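PDB 3OQP: putative isochorismatase from Burkholderia xenovorans, which is probably a hydrolase of the isochorismatase family, related to nicotinamidases, although its substrate is not established. Local coordinates for residues A94-D99 with I127-H132. Sequence-based numbering, arbitrary orientation.
Sequences AFTGTD and INHAVH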
ATOM      1  N   ALA A  94       3.209  -6.736  -9.769  1.00 10.06           N
ATOM      2  CA  ALA A  94       3.962  -7.295 -10.873  1.00 10.49           C
ATOM      3  C   ALA A  94       4.777  -8.517 -10.444  1.00  9.86           C
ATOM      4  O   ALA A  94       5.263  -9.244 -11.313  1.00 11.17           O
ATOM      5  CB  ALA A  94       4.884  -6.256 -11.472  1.00 10.80           C
ATOM      6  N   PHE A  95       4.837  -8.827  -9.149  1.00  9.63           N
ATOM      7  CA  PHE A  95       5.565 -10.007  -8.684  1.00 10.23           C
ATOM      8  C   PHE A  95       4.760 -11.281  -8.601  1.00 11.11           C
ATOM      9  O   PHE A  95       5.316 -12.336  -8.835  1.00 10.89           O
ATOM     10  CB  PHE A  95       6.130  -9.728  -7.280  1.00 10.51           C
ATOM     11  CG  PHE A  95       7.346  -8.811  -7.241  1.00 10.38           C
ATOM     12  CD1 PHE A  95       8.602  -9.320  -7.482  1.00 11.66           C
ATOM     13  CD2 PHE A  95       7.224  -7.473  -6.989  1.00 10.29           C
ATOM     14  CE1 PHE A  95       9.726  -8.523  -7.447  1.00 12.59           C
ATOM     15  CE2 PHE A  95       8.356  -6.629  -6.955  1.00 11.36           C
ATOM     16  CZ  PHE A  95       9.588  -7.145  -7.160  1.00 12.24           C
ATOM     17  N   THR A  96       3.520 -11.180  -8.173  1.00 11.49           N
ATOM     18  CA  THR A  96       2.771 -12.396  -7.820  1.00 11.87           C
ATOM     19  C   THR A  96       2.569 -13.360  -8.957  1.00 12.83           C
ATOM     20  O   THR A  96       1.920 -13.067  -9.919  1.00 13.18           O
ATOM     21  CB  THR A  96       1.411 -12.072  -7.196  1.00 12.28           C
ATOM     22  OG1 THR A  96       1.616 -11.148  -6.123  1.00 13.18           O
ATOM     23  CG2 THR A  96       0.622 -13.314  -6.739  1.00 14.92           C
ATOM     24  N   GLY A  97       3.248 -14.484  -8.808  1.00 13.56           N
ATOM     25  CA  GLY A  97       3.201 -15.563  -9.715  1.00 14.97           C
ATOM     26  C   GLY A  97       4.027 -15.386 -10.976  1.00 14.94           C
ATOM     27  O   GLY A  97       3.963 -16.263 -11.829  1.00 17.52           O
ATOM     28  N   THR A  98       4.753 -14.269 -11.113  1.00 11.80           N
ATOM     29  CA  THR A  98       5.467 -13.942 -12.363  1.00 12.01           C
ATOM     30  C   THR A  98       6.925 -14.345 -12.274  1.00 10.59           C
ATOM     31  O   THR A  98       7.376 -14.849 -11.231  1.00 12.72           O
ATOM     32  CB  THR A  98       5.353 -12.442 -12.682  1.00 11.89           C
ATOM     33  OG1 THR A  98       6.226 -11.709 -11.810  1.00 11.21           O
ATOM     34  CG2 THR A  98       3.873 -11.913 -12.560  1.00 13.19           C
ATOM     35  N   ASP A  99       7.687 -14.058 -13.326  1.00 10.55           N
ATOM     36  CA  ASP A  99       9.099 -14.337 -13.298  1.00 11.14           C
ATOM     37  C   ASP A  99       9.953 -13.165 -12.789  1.00 11.51           C
ATOM     38  O   ASP A  99      11.177 -13.246 -12.869  1.00 11.52           O
ATOM     39  CB  ASP A  99       9.575 -14.802 -14.647  1.00 12.24           C
ATOM     40  CG  ASP A  99       9.620 -13.722 -15.687  1.00 14.58           C
ATOM     41  OD1 ASP A  99       9.454 -12.527 -15.369  1.00 14.86           O
ATOM     42  OD2 ASP A  99       9.897 -14.097 -16.867  1.00 19.53           O
ATOM     43  N   ILE A 127       5.689  -2.320  -4.997  1.00  8.76           N
ATOM     44  CA  ILE A 127       6.653  -1.848  -4.018  1.00  8.92           C
ATOM     45  C   ILE A 127       6.549  -2.618  -2.695  1.00  8.95           C
ATOM     46  O   ILE A 127       7.577  -2.992  -2.111  1.00  9.69           O
ATOM     47  CB  ILE A 127       6.432  -0.351  -3.774  1.00  8.66           C
ATOM     48  CG1 ILE A 127       6.843   0.387  -5.063  1.00  9.68           C
ATOM     49  CG2 ILE A 127       7.196   0.140  -2.541  1.00 10.48           C
ATOM     50  CD1 ILE A 127       6.460   1.898  -5.038  1.00 11.58           C
ATOM     51  N   ASN A 128       5.335  -2.896  -2.221  1.00 10.41           N
ATOM     52  CA  ASN A 128       5.142  -3.601  -0.960  1.00 10.67           C
ATOM     53  C   ASN A 128       5.803  -4.971  -1.025  1.00 11.91           C
ATOM     54  O   ASN A 128       6.536  -5.364  -0.101  1.00 12.22           O
ATOM     55  CB  ASN A 128       3.645  -3.791  -0.642  1.00 13.54           C
ATOM     56  CG  ASN A 128       3.421  -4.523   0.697  1.00 17.00           C
ATOM     57  OD1 ASN A 128       3.897  -4.019   1.661  1.00 14.26           O
ATOM     58  ND2 ASN A 128       2.731  -5.716   0.741  1.00 20.48           N
ATOM     59  N   HIS A 129       5.611  -5.683  -2.135  1.00 11.55           N
ATOM     60  CA  HIS A 129       6.238  -6.979  -2.317  1.00 11.83           C
ATOM     61  C   HIS A 129       7.759  -6.822  -2.349  1.00 11.44           C
ATOM     62  O   HIS A 129       8.492  -7.583  -1.708  1.00 11.40           O
ATOM     63  CB  HIS A 129       5.712  -7.665  -3.574  1.00 12.13           C
ATOM     64  CG  HIS A 129       4.429  -8.393  -3.361  1.00 12.65           C
ATOM     65  ND1 HIS A 129       3.449  -8.472  -4.331  1.00 12.28           N
ATOM     66  CD2 HIS A 129       4.008  -9.172  -2.337  1.00 16.39           C
ATOM     67  CE1 HIS A 129       2.460  -9.216  -3.877  1.00 12.12           C
ATOM     68  NE2 HIS A 129       2.773  -9.669  -2.681  1.00 15.83           N
ATOM     69  N   ALA A 130       8.239  -5.876  -3.146  1.00 10.67           N
ATOM     70  CA  ALA A 130       9.689  -5.665  -3.250  1.00 10.60           C
ATOM     71  C   ALA A 130      10.368  -5.415  -1.920  1.00  9.59           C
ATOM     72  O   ALA A 130      11.381  -6.057  -1.605  1.00 11.50           O
ATOM     73  CB  ALA A 130      10.025  -4.507  -4.231  1.00 11.24           C
ATOM     74  N   VAL A 131       9.799  -4.489  -1.146  1.00  9.79           N
ATOM     75  CA  VAL A 131      10.382  -4.142   0.168  1.00 11.23           C
ATOM     76  C   VAL A 131      10.448  -5.376   1.084  1.00 12.16           C
ATOM     77  O   VAL A 131      11.455  -5.616   1.737  1.00 12.54           O
ATOM     78  CB  VAL A 131       9.583  -2.987   0.859  1.00 11.94           C
ATOM     79  CG1 VAL A 131       9.992  -2.835   2.362  1.00 14.82           C
ATOM     80  CG2 VAL A 131       9.744  -1.730   0.026  1.00 12.79           C
ATOM     81  N   HIS A 132       9.363  -6.134   1.145  1.00 11.40           N
ATOM     82  CA  HIS A 132       9.318  -7.269   2.066  1.00 11.28           C
ATOM     83  C   HIS A 132      10.119  -8.462   1.555  1.00 12.83           C
ATOM     84  O   HIS A 132      10.366  -9.405   2.328  1.00 16.23           O
ATOM     85  CB  HIS A 132       7.866  -7.650   2.363  1.00 11.78           C
ATOM     86  CG  HIS A 132       7.177  -6.677   3.237  1.00 12.45           C
ATOM     87  ND1 HIS A 132       6.489  -5.588   2.748  1.00 11.64           N
ATOM     88  CD2 HIS A 132       7.075  -6.629   4.583  1.00 13.41           C
ATOM     89  CE1 HIS A 132       6.016  -4.908   3.769  1.00 10.49           C
ATOM     90  NE2 HIS A 132       6.336  -5.529   4.887  1.00 12.18           N
TER
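Phe95 and His129 each start out toward the other segment, and their side chains pass alongside, running in opposite senses. The Phe95 ring comes up to the helix obliquely. Its CD2 lies 3.7 Å from His129 CB, and its CE2 lies 3.8 Å from Ala130 CB. The CD2-CE2 bond thus spans two successive helix residues, His129 and Ala130. Leu100, Ala101 and Leu104 of helix 100-105, with Leu112 and Leu135, also pack on this ring. The His129 imidazole reaches toward the loop at Thr96. With CG beside the backbone N (chi1 -84°), it meets Thr96 OG1, which stands 3.1 Å from His129 CE1. This is a close approach to a ring carbon, oblique to the ring. The polar partner of His129 ND1 is Ser93 OG, which also bonds Phe95 N, so one hydroxyl links the imidazole to the loop backbone. The loop itself folds as a type II turn from Phe95 to Thr98, with Gly97 at positive phi. Thr98 OG1 donates to Ala94 O at 2.7 Å, lying in the plane of that carbonyl where a lone pair points, and is also hydrogen-bonded to Leu100 N. Beyond the contact, His129 meets His129 and His132 of the second subunit, the latter edge-to-face. The arrangement joins the loop after strand 85-89 to helix 124-132 at the interface with the second subunit, within the parallel-sheet alpha/beta fold of the isochorismatase family.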